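Local coordinates for uncharacterized protein Atu1872 (Agrobacterium tumefaciens, PDB 2QNT) that is of unknown function but belongs to the glyoxalase/bleomycin resistance/dioxygenase family, and so may act as a small-molecule-binding protein or metal-dependent enzyme, at residues 11-17 and 47-53; 69-73 and 117-121. All coordinates share one frame; numbering follows the deposited sequence.

Interaction 1 of 2, residues 11-17 and 47-53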
loop_
_atom_site.group_PDB
_atom_site.type_symbol
_atom_site.label_atom_id
_atom_site.label_comp_id
_atom_site.label_asym_id
_atom_site.label_seq_id
_atom_site.Cartn_x
_atom_site.Cartn_y
_atom_site.Cartn_z
ATOM N N ASN A 11 3.066 5.127 -4.692
ATOM C CA ASN A 11 1.877 5.090 -3.799
ATOM C C ASN A 11 1.267 3.700 -3.735
ATOM O O ASN A 11 1.073 3.141 -4.793
ATOM C CB ASN A 11 0.724 5.964 -4.343
ATOM C CG ASN A 11 1.067 7.446 -4.453
ATOM O OD1 ASN A 11 1.308 8.119 -3.450
ATOM N ND2 ASN A 11 1.011 7.968 -5.674
ATOM N N PRO A 12 0.789 3.254 -2.585
ATOM C CA PRO A 12 -0.247 2.248 -2.602
ATOM C C PRO A 12 -1.558 2.963 -2.848
ATOM O O PRO A 12 -1.742 4.099 -2.428
ATOM C CB PRO A 12 -0.246 1.718 -1.177
ATOM C CG PRO A 12 0.138 2.865 -0.356
ATOM C CD PRO A 12 1.033 3.748 -1.211
ATOM N N ILE A 13 -2.506 2.259 -3.470
ATOM C CA ILE A 13 -3.802 2.833 -3.786
ATOM C C ILE A 13 -4.873 1.813 -3.396
ATOM O O ILE A 13 -5.366 1.066 -4.223
ATOM C CB ILE A 13 -3.932 3.244 -5.255
ATOM C CG1 ILE A 13 -2.741 4.084 -5.709
ATOM C CG2 ILE A 13 -5.252 4.005 -5.439
ATOM C CD1 ILE A 13 -2.707 4.394 -7.220
ATOM N N PRO A 14 -5.235 1.749 -2.096
ATOM C CA PRO A 14 -6.384 0.947 -1.687
ATOM C C PRO A 14 -7.641 1.414 -2.389
ATOM O O PRO A 14 -7.859 2.623 -2.575
ATOM C CB PRO A 14 -6.472 1.162 -0.180
ATOM C CG PRO A 14 -5.201 1.825 0.202
ATOM C CD PRO A 14 -4.605 2.456 -0.966
ATOM N N PHE A 15 -8.490 0.450 -2.730
ATOM C CA PHE A 15 -9.780 0.741 -3.354
ATOM C C PHE A 15 -10.809 1.024 -2.275
ATOM O O PHE A 15 -10.829 0.395 -1.226
ATOM C CB PHE A 15 -10.277 -0.448 -4.137
ATOM C CG PHE A 15 -9.445 -0.834 -5.356
ATOM C CD1 PHE A 15 -8.263 -0.183 -5.691
ATOM C CD2 PHE A 15 -9.816 -1.932 -6.105
ATOM C CE1 PHE A 15 -7.496 -0.599 -6.795
ATOM C CE2 PHE A 15 -9.029 -2.340 -7.209
ATOM C CZ PHE A 15 -7.893 -1.673 -7.524
ATOM N N VAL A 16 -11.653 2.014 -2.525
ATOM C CA VAL A 16 -12.690 2.427 -1.564
ATOM C C VAL A 16 -14.041 2.534 -2.244
ATOM O O VAL A 16 -14.131 2.837 -3.431
ATOM C CB VAL A 16 -12.309 3.748 -0.825
ATOM C CG1 VAL A 16 -10.937 3.584 -0.153
ATOM C CG2 VAL A 16 -12.319 4.966 -1.763
ATOM N N ARG A 17 -15.109 2.272 -1.495
ATOM C CA ARG A 17 -16.466 2.318 -2.055
ATOM C C ARG A 17 -16.973 3.751 -2.236
ATOM O O ARG A 17 -17.708 4.035 -3.193
ATOM C CB ARG A 17 -17.428 1.519 -1.172
ATOM C CG ARG A 17 -18.758 1.188 -1.751
ATOM C CD ARG A 17 -19.584 0.355 -0.755
ATOM N NE ARG A 17 -19.291 -1.080 -0.861
ATOM C CZ ARG A 17 -19.628 -1.996 0.050
ATOM N NH1 ARG A 17 -20.267 -1.650 1.162
ATOM N NH2 ARG A 17 -19.316 -3.274 -0.147
ATOM N N GLY A 47 2.731 10.108 1.056
ATOM C CA GLY A 47 2.740 9.010 0.094
ATOM C C GLY A 47 1.578 8.037 0.160
ATOM O O GLY A 47 1.731 6.899 -0.251
ATOM N N PHE A 48 0.487 8.433 0.776
ATOM C CA PHE A 48 -0.690 7.596 0.824
ATOM C C PHE A 48 -1.689 8.116 -0.214
ATOM O O PHE A 48 -1.690 9.292 -0.563
ATOM C CB PHE A 48 -1.301 7.675 2.226
ATOM C CG PHE A 48 -2.428 6.719 2.467
ATOM C CD1 PHE A 48 -3.727 7.187 2.699
ATOM C CD2 PHE A 48 -2.238 5.352 2.378
ATOM C CE1 PHE A 48 -4.773 6.332 2.896
ATOM C CE2 PHE A 48 -3.292 4.486 2.562
ATOM C CZ PHE A 48 -4.574 4.980 2.813
ATOM N N ALA A 49 -2.510 7.209 -0.727
ATOM C CA ALA A 49 -3.526 7.564 -1.711
ATOM C C ALA A 49 -4.695 6.611 -1.625
ATOM O O ALA A 49 -4.551 5.546 -1.067
ATOM C CB ALA A 49 -2.955 7.538 -3.114
ATOM N N ILE A 50 -5.858 7.047 -2.119
ATOM C CA ILE A 50 -7.068 6.210 -2.157
ATOM C C ILE A 50 -7.752 6.449 -3.490
ATOM O O ILE A 50 -7.651 7.538 -4.060
ATOM C CB ILE A 50 -8.048 6.546 -0.999
ATOM C CG1 ILE A 50 -8.358 8.049 -0.957
ATOM C CG2 ILE A 50 -7.514 6.080 0.350
ATOM C CD1 ILE A 50 -9.397 8.516 0.118
ATOM N N HIS A 51 -8.489 5.449 -3.977
ATOM C CA HIS A 51 -9.216 5.600 -5.234
ATOM C C HIS A 51 -10.552 4.899 -5.148
ATOM O O HIS A 51 -10.635 3.794 -4.618
ATOM C CB HIS A 51 -8.425 4.975 -6.403
ATOM C CG HIS A 51 -8.739 5.491 -7.789
ATOM N ND1 HIS A 51 -9.978 5.399 -8.404
ATOM C CD2 HIS A 51 -7.919 6.074 -8.698
ATOM C CE1 HIS A 51 -9.892 5.899 -9.636
ATOM N NE2 HIS A 51 -8.659 6.340 -9.829
ATOM N N GLU A 52 -11.611 5.533 -5.638
ATOM C CA GLU A 52 -12.893 4.851 -5.763
ATOM C C GLU A 52 -12.661 3.578 -6.562
ATOM O O GLU A 52 -12.024 3.605 -7.614
ATOM C CB GLU A 52 -13.928 5.770 -6.380
ATOM C CG GLU A 52 -15.341 5.184 -6.346
ATOM C CD GLU A 52 -15.612 4.216 -7.482
ATOM O OE1 GLU A 52 -15.110 4.451 -8.588
ATOM O OE2 GLU A 52 -16.335 3.211 -7.285
ATOM N N GLY A 53 -13.179 2.466 -6.067
ATOM C CA GLY A 53 -12.729 1.163 -6.538
ATOM C C GLY A 53 -13.240 0.780 -7.912
ATOM O O GLY A 53 -12.494 0.236 -8.713
HETATM O O HOH W 1 -17.935 2.464 -5.364
#
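Phe15 and Val16 pair in parallel with His51 and Glu52, joining the first strand (7-16) to the last (49-52) of the βαβββ module of the glyoxalase fold. His51 N donates to Pro14 O (3.2 Å), nearly in line with the carbonyl, and Val16 N to His51 O (2.9 Å). The next rung fails: Pro14 has no N-H, and its CD sits 3.1 Å from Ala49 O where a donor would be expected. Towards Asn11 proline rings and side chains lie against backbone carbonyls and apolar groups, without backbone hydrogen bonds between the two strands. The Pro14 ring slants across the phenyl group of Phe48, Pro14 CG lying 4.0 Å from Phe48 CE2. Ala49 CB touches both Asn11 CB and Ile13 CG1. The ring of Tyr26, and that of Phe9 of the second subunit, also meet Phe48.

Ile13, Phe15 and His51 share the face packed by Leu56 of helix 53-61. Ile13 CG2 runs alongside His51 and reaches its CB at 3.5 Å. With CG anti to the backbone N (chi1 -157°), the imidazole projects from the sheet, and His51 ND1 donates to Glu52 O (2.8 Å), which limits its rotation.

At the far end the ladder passes into a helix start. Val16 O accepts Gly53 N (2.8 Å) and a CA-H contact from Glu52. Glu52 is the N-cap: a bend at chi2 (-82°) brings its carboxylate back to Arg54 N and the Ser55 hydroxyl, and a water links OE2 to Arg17 O.

Regular parallel bonding is thus confined to the helix-proximal end, where it ties strand 7-16 to the start of helix 53-61. In the proline-rich part apolar packing takes over, and residues 11-14 also pair with an antiparallel strand of the second subunit, continuing the sheet across the interface.

Interaction 2 of 2, residues 69-73 and 117-121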
loop_
_atom_site.group_PDB
_atom_site.type_symbol
_atom_site.label_atom_id
_atom_site.label_comp_id
_atom_site.label_asym_id
_atom_site.label_seq_id
_atom_site.Cartn_x
_atom_site.Cartn_y
_atom_site.Cartn_z
ATOM N N GLU A 69 -18.018 -7.569 -2.188
ATOM C CA GLU A 69 -17.774 -7.556 -0.772
ATOM C C GLU A 69 -16.946 -6.321 -0.492
ATOM O O GLU A 69 -16.440 -5.670 -1.404
ATOM C CB GLU A 69 -17.046 -8.831 -0.308
ATOM C CG GLU A 69 -15.742 -9.154 -1.049
ATOM C CD GLU A 69 -14.909 -10.244 -0.381
ATOM O OE1 GLU A 69 -15.044 -10.466 0.841
ATOM O OE2 GLU A 69 -14.102 -10.877 -1.093
ATOM N N ALA A 70 -16.844 -5.986 0.783
ATOM C CA ALA A 70 -16.034 -4.865 1.217
ATOM C C ALA A 70 -14.645 -5.027 0.653
ATOM O O ALA A 70 -14.148 -6.133 0.517
ATOM C CB ALA A 70 -15.978 -4.804 2.750
ATOM N N TYR A 71 -14.008 -3.903 0.332
ATOM C CA TYR A 71 -12.633 -3.945 -0.208
ATOM C C TYR A 71 -11.599 -4.400 0.804
ATOM O O TYR A 71 -10.527 -4.860 0.442
ATOM C CB TYR A 71 -12.264 -2.580 -0.801
ATOM C CG TYR A 71 -12.856 -2.332 -2.145
ATOM C CD1 TYR A 71 -12.604 -3.195 -3.211
ATOM C CD2 TYR A 71 -13.677 -1.248 -2.383
ATOM C CE1 TYR A 71 -13.143 -2.975 -4.443
ATOM C CE2 TYR A 71 -14.209 -1.004 -3.617
ATOM C CZ TYR A 71 -13.965 -1.897 -4.651
ATOM O OH TYR A 71 -14.483 -1.695 -5.924
ATOM N N GLY A 72 -11.878 -4.249 2.078
ATOM C CA GLY A 72 -10.975 -4.768 3.084
ATOM C C GLY A 72 -10.943 -6.272 3.167
ATOM O O GLY A 72 -11.975 -6.888 3.439
ATOM N N ARG A 73 -9.785 -6.888 2.912
ATOM C CA ARG A 73 -9.722 -8.340 2.657
ATOM C C ARG A 73 -8.535 -9.067 3.319
ATOM O O ARG A 73 -8.077 -10.077 2.829
ATOM C CB ARG A 73 -9.803 -8.615 1.142
ATOM C CG ARG A 73 -11.154 -8.279 0.565
ATOM C CD ARG A 73 -11.243 -8.286 -0.973
ATOM N NE ARG A 73 -12.441 -7.561 -1.404
ATOM C CZ ARG A 73 -12.762 -7.222 -2.652
ATOM N NH1 ARG A 73 -11.999 -7.574 -3.681
ATOM N NH2 ARG A 73 -13.902 -6.566 -2.895
ATOM N N PRO A 117 -12.960 2.738 6.809
ATOM C CA PRO A 117 -14.360 2.555 6.473
ATOM C C PRO A 117 -14.650 1.398 5.514
ATOM O O PRO A 117 -15.782 0.918 5.482
ATOM C CB PRO A 117 -14.741 3.899 5.845
ATOM C CG PRO A 117 -13.845 4.868 6.578
ATOM C CD PRO A 117 -12.530 4.141 6.631
ATOM N N ASP A 118 -13.673 0.946 4.740
ATOM C CA ASP A 118 -13.850 -0.142 3.783
ATOM C C ASP A 118 -13.351 -1.461 4.354
ATOM O O ASP A 118 -13.450 -2.499 3.670
ATOM C CB ASP A 118 -13.129 0.175 2.474
ATOM C CG ASP A 118 -13.810 1.268 1.721
ATOM O OD1 ASP A 118 -14.674 0.947 0.875
ATOM O OD2 ASP A 118 -13.523 2.445 2.015
ATOM N N GLY A 119 -12.840 -1.452 5.581
ATOM C CA GLY A 119 -12.307 -2.650 6.180
ATOM C C GLY A 119 -10.838 -2.913 5.960
ATOM O O GLY A 119 -10.346 -3.963 6.372
ATOM N N HIS A 120 -10.108 -1.976 5.355
ATOM C CA HIS A 120 -8.675 -2.171 5.213
ATOM C C HIS A 120 -8.034 -2.071 6.593
ATOM O O HIS A 120 -8.488 -1.266 7.423
ATOM C CB HIS A 120 -8.035 -1.111 4.294
ATOM C CG HIS A 120 -8.508 -1.169 2.883
ATOM N ND1 HIS A 120 -8.293 -2.265 2.063
ATOM C CD2 HIS A 120 -9.174 -0.257 2.136
ATOM C CE1 HIS A 120 -8.796 -2.001 0.872
ATOM N NE2 HIS A 120 -9.339 -0.791 0.889
ATOM N N ALA A 121 -6.988 -2.845 6.867
ATOM C CA ALA A 121 -6.337 -2.875 8.155
ATOM C C ALA A 121 -5.292 -1.781 8.226
ATOM O O ALA A 121 -4.426 -1.661 7.335
ATOM C CB ALA A 121 -5.718 -4.256 8.399
HETATM O O HOH W 2 -15.583 -1.598 0.620
HETATM O O HOH W 3 -7.519 -4.933 2.568
#
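Gly72 meets Asp118 and Gly119 in the Asp-Pro-Asp-Gly-His turn that precedes strand 121-126, the last strand of the second βαβββ module. Asp116 OD1 shapes the turn from its start, accepting Asp118 N, as in an Asx turn, and His120 N as well. Gly119 follows with left-handed backbone angles. Against this turn Gly72 N donates to Asp118 O (2.8 Å) from well above the carbonyl plane, and Gly72 CA settles 3.4 Å from Gly119 C, bringing the two backbones into direct contact.

Tyr71 and Asp118 run side by side. Asp118 OD1 lies at the edge of the phenol ring, near CD2, and a water bridges it to Tyr71 N. That oxygen also accepts Arg17 N, and the phenol hydroxyl continues to Glu57.

The His120 ring packs against residues 71-72. Gly72 N stands over one face of the imidazole, displaced toward the rim, and His120 CE1 approaches Tyr71 O at 3.4 Å. With CG beside the backbone N (chi1 -64°), the ring presents NE2 to Phe15 O, while a water in the ring plane joins His120 ND1 (2.8 Å) to Arg73 N. Both ring nitrogens are therefore engaged, which should fix the orientation of the ring.

Arg73 folds back over its own loop. Arg73 NE donates to Ala70 O (2.9 Å) and NH2 to Glu69 O (3.1 Å), both acceptors lying in the guanidinium plane. Across the subunit interface, Arg73 NH1 reaches Arg73 O of the second subunit and Tyr71 O is bound by Asn75 of the second subunit.

A DPDG turn leading into the last strand of a module recurs in the glyoxalase family, and here it docks on the loop that opens the way into strand 76-82.

Interaction 1 lies within the first βαβββ module and interaction 2 where the linking loop meets the turn of the second; their centres are 12 Å apart, and they bond directly where strand 7-16 runs out. His120 NE2 meets Phe15 O at 2.8 Å, probably as donor, and Arg17 N probably donates to Asp118 OD1 at 2.7 Å. Tyr71 CB also packs on Phe15 O (3.3 Å) and Val16 CB on Asp118 OD2 (3.4 Å). Residues 118 and 120, in and just after the DPDG turn, thus hold residues 15-17. Both contacts also touch the second subunit. A bound HEPES molecule, probably from crystallisation, lies about 4 Å from the Ile13 side chain and may mark a pocket beside interaction 1.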